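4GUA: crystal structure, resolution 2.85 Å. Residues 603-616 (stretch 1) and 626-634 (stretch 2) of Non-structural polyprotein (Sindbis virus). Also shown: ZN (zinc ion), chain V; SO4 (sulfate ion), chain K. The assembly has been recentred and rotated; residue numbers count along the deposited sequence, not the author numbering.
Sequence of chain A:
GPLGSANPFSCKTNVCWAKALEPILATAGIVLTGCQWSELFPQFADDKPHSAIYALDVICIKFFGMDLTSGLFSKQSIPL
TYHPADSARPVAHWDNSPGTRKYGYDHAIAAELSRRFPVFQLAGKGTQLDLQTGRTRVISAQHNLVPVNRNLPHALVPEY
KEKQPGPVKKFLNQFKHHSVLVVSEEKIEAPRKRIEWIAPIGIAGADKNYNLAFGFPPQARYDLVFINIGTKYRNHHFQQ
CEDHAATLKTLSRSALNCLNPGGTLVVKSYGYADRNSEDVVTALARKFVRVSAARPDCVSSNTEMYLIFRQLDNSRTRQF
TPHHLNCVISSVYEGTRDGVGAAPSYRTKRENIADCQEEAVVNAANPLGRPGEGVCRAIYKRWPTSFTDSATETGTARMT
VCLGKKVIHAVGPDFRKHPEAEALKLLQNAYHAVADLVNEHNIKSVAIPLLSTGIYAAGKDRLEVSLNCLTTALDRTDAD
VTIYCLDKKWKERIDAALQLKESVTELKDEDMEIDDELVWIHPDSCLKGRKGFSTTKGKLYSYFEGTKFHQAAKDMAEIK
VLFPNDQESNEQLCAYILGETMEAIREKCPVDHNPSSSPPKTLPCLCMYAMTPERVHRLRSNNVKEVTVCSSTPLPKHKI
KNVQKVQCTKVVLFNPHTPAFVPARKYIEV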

ATOM      1  N   LEU A 603      11.352   0.214  -7.604  1.00 64.30           N
ATOM      2  CA  LEU A 603      12.335  -0.854  -7.528  1.00 63.99           C
ATOM      3  C   LEU A 603      11.864  -2.116  -8.254  1.00 65.20           C
ATOM      4  O   LEU A 603      11.670  -3.158  -7.634  1.00 65.28           O
ATOM      5  CB  LEU A 603      12.604  -1.167  -6.059  1.00 66.14           C
ATOM      6  CG  LEU A 603      13.922  -1.855  -5.738  1.00 71.43           C
ATOM      7  CD1 LEU A 603      15.077  -0.874  -5.924  1.00 70.66           C
ATOM      8  CD2 LEU A 603      13.892  -2.419  -4.324  1.00 70.99           C
ATOM      9  N   PRO A 604      11.691  -2.026  -9.579  1.00 64.96           N
ATOM     10  CA  PRO A 604      11.226  -3.160 -10.387  1.00 65.06           C
ATOM     11  C   PRO A 604      12.250  -4.292 -10.446  1.00 69.72           C
ATOM     12  O   PRO A 604      11.886  -5.468 -10.561  1.00 68.71           O
ATOM     13  CB  PRO A 604      11.010  -2.539 -11.767  1.00 66.24           C
ATOM     14  CG  PRO A 604      11.885  -1.330 -11.782  1.00 69.01           C
ATOM     15  CD  PRO A 604      11.879  -0.810 -10.386  1.00 66.27           C
ATOM     16  N   CYS A 605      13.526  -3.931 -10.385  1.00 74.29           N
ATOM     17  CA  CYS A 605      14.585  -4.919 -10.225  1.00 79.07           C
ATOM     18  C   CYS A 605      15.842  -4.244  -9.711  1.00 79.20           C
ATOM     19  O   CYS A 605      15.880  -3.023  -9.578  1.00 77.77           O
ATOM     20  CB  CYS A 605      14.866  -5.651 -11.539  1.00 78.28           C
ATOM     21  SG  CYS A 605      15.518  -4.621 -12.860  1.00 72.54           S
ATOM     22  N   LEU A 606      16.859  -5.046  -9.411  1.00 78.34           N
ATOM     23  CA  LEU A 606      18.121  -4.524  -8.898  1.00 73.96           C
ATOM     24  C   LEU A 606      19.222  -4.395  -9.946  1.00 70.36           C
ATOM     25  O   LEU A 606      20.312  -3.913  -9.639  1.00 70.14           O
ATOM     26  CB  LEU A 606      18.604  -5.391  -7.741  1.00 69.04           C
ATOM     27  CG  LEU A 606      17.606  -5.441  -6.589  1.00 64.91           C
ATOM     28  CD1 LEU A 606      18.149  -6.280  -5.448  1.00 62.43           C
ATOM     29  CD2 LEU A 606      17.271  -4.028  -6.119  1.00 62.37           C
ATOM     30  N   CYS A 607      18.936  -4.787 -11.184  1.00 65.05           N
ATOM     31  CA  CYS A 607      19.958  -4.785 -12.219  1.00 66.79           C
ATOM     32  C   CYS A 607      20.088  -3.388 -12.819  1.00 74.23           C
ATOM     33  O   CYS A 607      19.324  -2.486 -12.470  1.00 68.54           O
ATOM     34  CB  CYS A 607      19.640  -5.821 -13.307  1.00 67.39           C
ATOM     35  SG  CYS A 607      18.688  -5.197 -14.722  1.00 77.40           S
ATOM     36  N   MET A 608      21.050  -3.215 -13.721  1.00 88.68           N
ATOM     37  CA  MET A 608      21.383  -1.890 -14.243  1.00 97.71           C
ATOM     38  C   MET A 608      20.325  -1.341 -15.192  1.00 97.55           C
ATOM     39  O   MET A 608      20.349  -0.154 -15.532  1.00 97.72           O
ATOM     40  CB  MET A 608      22.729  -1.912 -14.970  1.00101.89           C
ATOM     41  CG  MET A 608      22.706  -2.622 -16.314  1.00102.84           C
ATOM     42  SD  MET A 608      24.362  -2.885 -16.984  1.00104.28           S
ATOM     43  CE  MET A 608      24.940  -1.196 -17.146  1.00109.71           C
ATOM     44  N   TYR A 609      19.424  -2.208 -15.646  1.00 92.06           N
ATOM     45  CA  TYR A 609      18.402  -1.813 -16.611  1.00 83.91           C
ATOM     46  C   TYR A 609      17.049  -1.497 -15.967  1.00 78.55           C
ATOM     47  O   TYR A 609      16.101  -1.134 -16.659  1.00 83.91           O
ATOM     48  CB  TYR A 609      18.262  -2.900 -17.677  1.00 82.08           C
ATOM     49  CG  TYR A 609      19.562  -3.166 -18.400  1.00 90.22           C
ATOM     50  CD1 TYR A 609      20.116  -2.209 -19.241  1.00 93.78           C
ATOM     51  CD2 TYR A 609      20.248  -4.362 -18.230  1.00 91.04           C
ATOM     52  CE1 TYR A 609      21.310  -2.437 -19.900  1.00 94.32           C
ATOM     53  CE2 TYR A 609      21.448  -4.599 -18.888  1.00 90.37           C
ATOM     54  CZ  TYR A 609      21.973  -3.632 -19.722  1.00 93.94           C
ATOM     55  OH  TYR A 609      23.164  -3.851 -20.383  1.00 96.46           O
ATOM     56  N   ALA A 610      16.978  -1.582 -14.642  1.00 70.58           N
ATOM     57  CA  ALA A 610      15.713  -1.431 -13.929  1.00 69.40           C
ATOM     58  C   ALA A 610      14.993  -0.187 -14.407  1.00 71.31           C
ATOM     59  O   ALA A 610      15.591   0.880 -14.473  1.00 72.72           O
ATOM     60  CB  ALA A 610      15.969  -1.337 -12.440  1.00 69.89           C
ATOM     61  N   MET A 611      13.702  -0.294 -14.711  1.00 79.28           N
ATOM     62  CA  MET A 611      13.053   0.835 -15.350  1.00 75.46           C
ATOM     63  C   MET A 611      12.357   1.646 -14.276  1.00 73.99           C
ATOM     64  O   MET A 611      11.185   1.449 -13.956  1.00 79.15           O
ATOM     65  CB  MET A 611      12.024   0.306 -16.350  1.00 71.19           C
ATOM     66  CG  MET A 611      11.597   1.281 -17.425  1.00 71.56           C
ATOM     67  SD  MET A 611      12.813   1.477 -18.742  1.00 80.19           S
ATOM     68  CE  MET A 611      12.892  -0.184 -19.406  1.00 93.44           C
ATOM     69  N   THR A 612      13.115   2.614 -13.778  1.00 67.30           N
ATOM     70  CA  THR A 612      12.660   3.604 -12.822  1.00 62.64           C
ATOM     71  C   THR A 612      12.300   4.877 -13.561  1.00 63.20           C
ATOM     72  O   THR A 612      12.735   5.079 -14.695  1.00 65.84           O
ATOM     73  CB  THR A 612      13.737   3.883 -11.764  1.00 65.47           C
ATOM     74  OG1 THR A 612      14.900   4.445 -12.388  1.00 67.43           O
ATOM     75  CG2 THR A 612      14.129   2.591 -11.059  1.00 66.19           C
ATOM     76  N   PRO A 613      11.490   5.738 -12.942  1.00 61.05           N
ATOM     77  CA  PRO A 613      11.324   7.053 -13.562  1.00 64.77           C
ATOM     78  C   PRO A 613      12.689   7.697 -13.827  1.00 68.89           C
ATOM     79  O   PRO A 613      12.865   8.462 -14.777  1.00 70.69           O
ATOM     80  CB  PRO A 613      10.530   7.831 -12.513  1.00 59.47           C
ATOM     81  CG  PRO A 613       9.752   6.778 -11.794  1.00 59.50           C
ATOM     82  CD  PRO A 613      10.658   5.580 -11.739  1.00 58.67           C
ATOM     83  N   GLU A 614      13.660   7.364 -12.990  1.00 66.40           N
ATOM     84  CA  GLU A 614      14.998   7.903 -13.153  1.00 71.05           C
ATOM     85  C   GLU A 614      15.603   7.419 -14.465  1.00 74.98           C
ATOM     86  O   GLU A 614      16.066   8.221 -15.273  1.00 79.53           O
ATOM     87  CB  GLU A 614      15.882   7.509 -11.970  1.00 73.15           C
ATOM     88  CG  GLU A 614      17.276   8.078 -12.031  1.00 80.27           C
ATOM     89  CD  GLU A 614      18.053   7.850 -10.750  1.00 87.77           C
ATOM     90  OE1 GLU A 614      17.462   7.314  -9.789  1.00 86.69           O
ATOM     91  OE2 GLU A 614      19.248   8.217 -10.699  1.00 91.25           O
ATOM     92  N   ARG A 615      15.598   6.110 -14.686  1.00 74.27           N
ATOM     93  CA  ARG A 615      16.205   5.573 -15.892  1.00 71.38           C
ATOM     94  C   ARG A 615      15.478   6.060 -17.136  1.00 72.23           C
ATOM     95  O   ARG A 615      16.103   6.370 -18.142  1.00 76.68           O
ATOM     96  CB  ARG A 615      16.225   4.046 -15.888  1.00 69.22           C
ATOM     97  CG  ARG A 615      16.878   3.493 -17.149  1.00 69.68           C
ATOM     98  CD  ARG A 615      17.455   2.106 -16.953  1.00 75.19           C
ATOM     99  NE  ARG A 615      17.987   1.560 -18.201  1.00 80.79           N
ATOM    100  CZ  ARG A 615      17.319   0.789 -19.052  1.00 83.14           C
ATOM    101  NH1 ARG A 615      16.062   0.439 -18.819  1.00 86.43           N
ATOM    102  NH2 ARG A 615      17.921   0.362 -20.150  1.00 82.87           N
ATOM    103  N   VAL A 616      14.156   6.121 -17.070  1.00 66.78           N
ATOM    104  CA  VAL A 616      13.383   6.588 -18.211  1.00 71.03           C
ATOM    105  C   VAL A 616      13.809   7.999 -18.571  1.00 72.68           C
ATOM    106  O   VAL A 616      13.955   8.335 -19.744  1.00 75.52           O
ATOM    107  CB  VAL A 616      11.867   6.566 -17.930  1.00 70.54           C
ATOM    108  CG1 VAL A 616      11.126   7.458 -18.919  1.00 69.49           C
ATOM    109  CG2 VAL A 616      11.340   5.144 -17.996  1.00 66.21           C
ATOM    110  N   GLU A 626      18.215   3.686 -29.274  1.00103.83           N
ATOM    111  CA  GLU A 626      17.832   2.341 -28.852  1.00107.09           C
ATOM    112  C   GLU A 626      17.799   2.214 -27.337  1.00102.67           C
ATOM    113  O   GLU A 626      18.366   3.037 -26.619  1.00107.35           O
ATOM    114  CB  GLU A 626      18.794   1.299 -29.410  1.00113.73           C
ATOM    115  CG  GLU A 626      18.636   1.057 -30.888  1.00125.18           C
ATOM    116  CD  GLU A 626      19.564  -0.024 -31.398  1.00131.99           C
ATOM    117  OE1 GLU A 626      20.549  -0.336 -30.695  1.00131.23           O
ATOM    118  OE2 GLU A 626      19.290  -0.576 -32.488  1.00134.24           O
ATOM    119  N   VAL A 627      17.117   1.180 -26.857  1.00 89.62           N
ATOM    120  CA  VAL A 627      17.054   0.908 -25.432  1.00 81.51           C
ATOM    121  C   VAL A 627      17.155  -0.585 -25.150  1.00 78.70           C
ATOM    122  O   VAL A 627      16.686  -1.418 -25.926  1.00 80.16           O
ATOM    123  CB  VAL A 627      15.752   1.439 -24.809  1.00 77.35           C
ATOM    124  CG1 VAL A 627      14.536   0.774 -25.452  1.00 74.26           C
ATOM    125  CG2 VAL A 627      15.773   1.233 -23.290  1.00 68.25           C
ATOM    126  N   THR A 628      17.780  -0.908 -24.027  1.00 80.56           N
ATOM    127  CA  THR A 628      17.851  -2.277 -23.546  1.00 81.99           C
ATOM    128  C   THR A 628      16.886  -2.473 -22.377  1.00 84.13           C
ATOM    129  O   THR A 628      16.814  -1.643 -21.470  1.00 80.22           O
ATOM    130  CB  THR A 628      19.280  -2.627 -23.104  1.00 79.50           C
ATOM    131  OG1 THR A 628      20.172  -2.473 -24.216  1.00 83.43           O
ATOM    132  CG2 THR A 628      19.351  -4.058 -22.574  1.00 74.00           C
ATOM    133  N   VAL A 629      16.130  -3.564 -22.421  1.00 82.84           N
ATOM    134  CA  VAL A 629      15.130  -3.859 -21.406  1.00 77.04           C
ATOM    135  C   VAL A 629      15.350  -5.249 -20.834  1.00 78.69           C
ATOM    136  O   VAL A 629      15.599  -6.197 -21.579  1.00 81.09           O
ATOM    137  CB  VAL A 629      13.717  -3.789 -22.000  1.00 73.42           C
ATOM    138  CG1 VAL A 629      12.676  -4.174 -20.962  1.00 71.70           C
ATOM    139  CG2 VAL A 629      13.450  -2.404 -22.558  1.00 73.65           C
ATOM    140  N   CYS A 630      15.267  -5.375 -19.514  1.00 78.92           N
ATOM    141  CA  CYS A 630      15.474  -6.668 -18.880  1.00 81.21           C
ATOM    142  C   CYS A 630      14.162  -7.435 -18.723  1.00 82.72           C
ATOM    143  O   CYS A 630      13.087  -6.915 -19.024  1.00 83.66           O
ATOM    144  CB  CYS A 630      16.154  -6.498 -17.526  1.00 81.43           C
ATOM    145  SG  CYS A 630      15.144  -5.666 -16.303  1.00 95.31           S
ATOM    146  N   SER A 631      14.254  -8.661 -18.220  1.00 78.56           N
ATOM    147  CA  SER A 631      13.099  -9.543 -18.153  1.00 75.01           C
ATOM    148  C   SER A 631      12.127  -9.130 -17.044  1.00 83.07           C
ATOM    149  O   SER A 631      10.980  -9.588 -17.014  1.00 85.05           O
ATOM    150  CB  SER A 631      13.553 -10.992 -17.941  1.00 74.69           C
ATOM    151  OG  SER A 631      14.089 -11.188 -16.644  1.00 75.11           O
ATOM    152  N   SER A 632      12.583  -8.268 -16.137  1.00 85.88           N
ATOM    153  CA  SER A 632      11.719  -7.747 -15.080  1.00 76.73           C
ATOM    154  C   SER A 632      10.877  -6.585 -15.590  1.00 76.18           C
ATOM    155  O   SER A 632      10.102  -5.994 -14.848  1.00 76.00           O
ATOM    156  CB  SER A 632      12.532  -7.314 -13.864  1.00 69.85           C
ATOM    157  OG  SER A 632      13.033  -8.440 -13.166  1.00 72.62           O
ATOM    158  N   THR A 633      11.046  -6.245 -16.859  1.00 72.90           N
ATOM    159  CA  THR A 633      10.139  -5.320 -17.507  1.00 74.38           C
ATOM    160  C   THR A 633       9.505  -6.089 -18.659  1.00 80.22           C
ATOM    161  O   THR A 633       9.980  -6.023 -19.795  1.00 79.69           O
ATOM    162  CB  THR A 633      10.880  -4.083 -18.020  1.00 74.99           C
ATOM    163  OG1 THR A 633      11.360  -3.323 -16.909  1.00 81.14           O
ATOM    164  CG2 THR A 633       9.971  -3.209 -18.870  1.00 75.20           C
ATOM    165  N   PRO A 634       8.431  -6.839 -18.360  1.00 82.38           N
ATOM    166  CA  PRO A 634       7.801  -7.739 -19.333  1.00 77.21           C
ATOM    167  C   PRO A 634       7.364  -7.006 -20.583  1.00 78.55           C
ATOM    168  O   PRO A 634       6.789  -5.922 -20.504  1.00 77.69           O
ATOM    169  CB  PRO A 634       6.585  -8.276 -18.579  1.00 73.20           C
ATOM    170  CG  PRO A 634       6.927  -8.127 -17.149  1.00 74.47           C
ATOM    171  CD  PRO A 634       7.751  -6.884 -17.055  1.00 78.29           C
TER
HETATM  172 ZN    ZN V1719      16.373  -6.161 -14.455  1.00 91.17          ZN
HETATM  173  S   SO4 K1708      21.517   2.496 -19.498  1.00126.10           S
HETATM  174  O1  SO4 K1708      20.226   1.963 -19.920  1.00132.62           O
HETATM  175  O2  SO4 K1708      21.303   3.448 -18.407  1.00121.17           O
HETATM  176  O3  SO4 K1708      22.367   1.403 -19.019  1.00123.27           O
HETATM  177  O4  SO4 K1708      22.136   3.161 -20.647  1.00117.67           O

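Zinc and three residues, M611, C630 and T628, organise the contact between residues 603-616 and 626-634, which buries 450 Å² in all. C630 joins the stretches through the metal. Its SG lies 2.3 Å from ZN, while C605 SG lies 2.4 Å and C607 SG 2.5 Å from the same ion; a fourth ligand comes from elsewhere in the structure. The shared metal explains why the sulfurs sit so near one another: C605 SG is 3.6 Å and C607 SG 3.9 Å from C630 SG, well beyond the length of a disulfide. Two type I turns, C607 to A610 and C630 to T633, each begin at a zinc ligand. In the first, Y609 N donates to C607 SG at 3.2 Å, and a weak bond runs from A610 N to C607 O at 3.3 Å; in the second, T633 N donates to C630 O at 3.0 Å, and S632 N makes a weak bond to C630 SG at 3.7 Å. Backbone amides thus point at two of the metal-bound sulfurs, an arrangement that suits the negative charge of thiolates. Next to the metal site, C605 CB packs on S632 CB at 3.7 Å.

M611 has the largest covered area, 63 Å². Its CA-to-CB bond points toward stretch 2, and the t, p, p rotamer carries CE to within 3.9 Å of V629 CG2, an apolar contact. Nearer the backbone, M611 CB lies 3.7 Å from T633 OG1, so this one side chain touches both the strand and the turn that follows.

T628 meets two residues of stretch 1 in different ways. Its methyl CG2 sits over one face of the Y609 ring, 3.9 Å from the centroid and only 17° off the ring normal, a CH-pi contact; the closest ring atom, Y609 CE1, is 3.7 Å from T628 CG2. At the other end of Y609, CB packs against C630 CB at 4.2 Å, tying the aromatic residue to the zinc site. The carbonyl of T628 accepts a hydrogen bond across the contact: R615 NH2 to T628 O, 2.6 Å, at 158°. The extended R615 side chain reaches this oxygen from the helix, where R615 N also donates to the N-cap T612 OG1 at 2.9 Å. Near the guanidinium plane a sulfate, probably from the crystallisation liquor, accepts through O1 from R615 NE at 2.9 Å and from R615 NH2 at 2.8 Å, so NH2 serves both the strand and the anion.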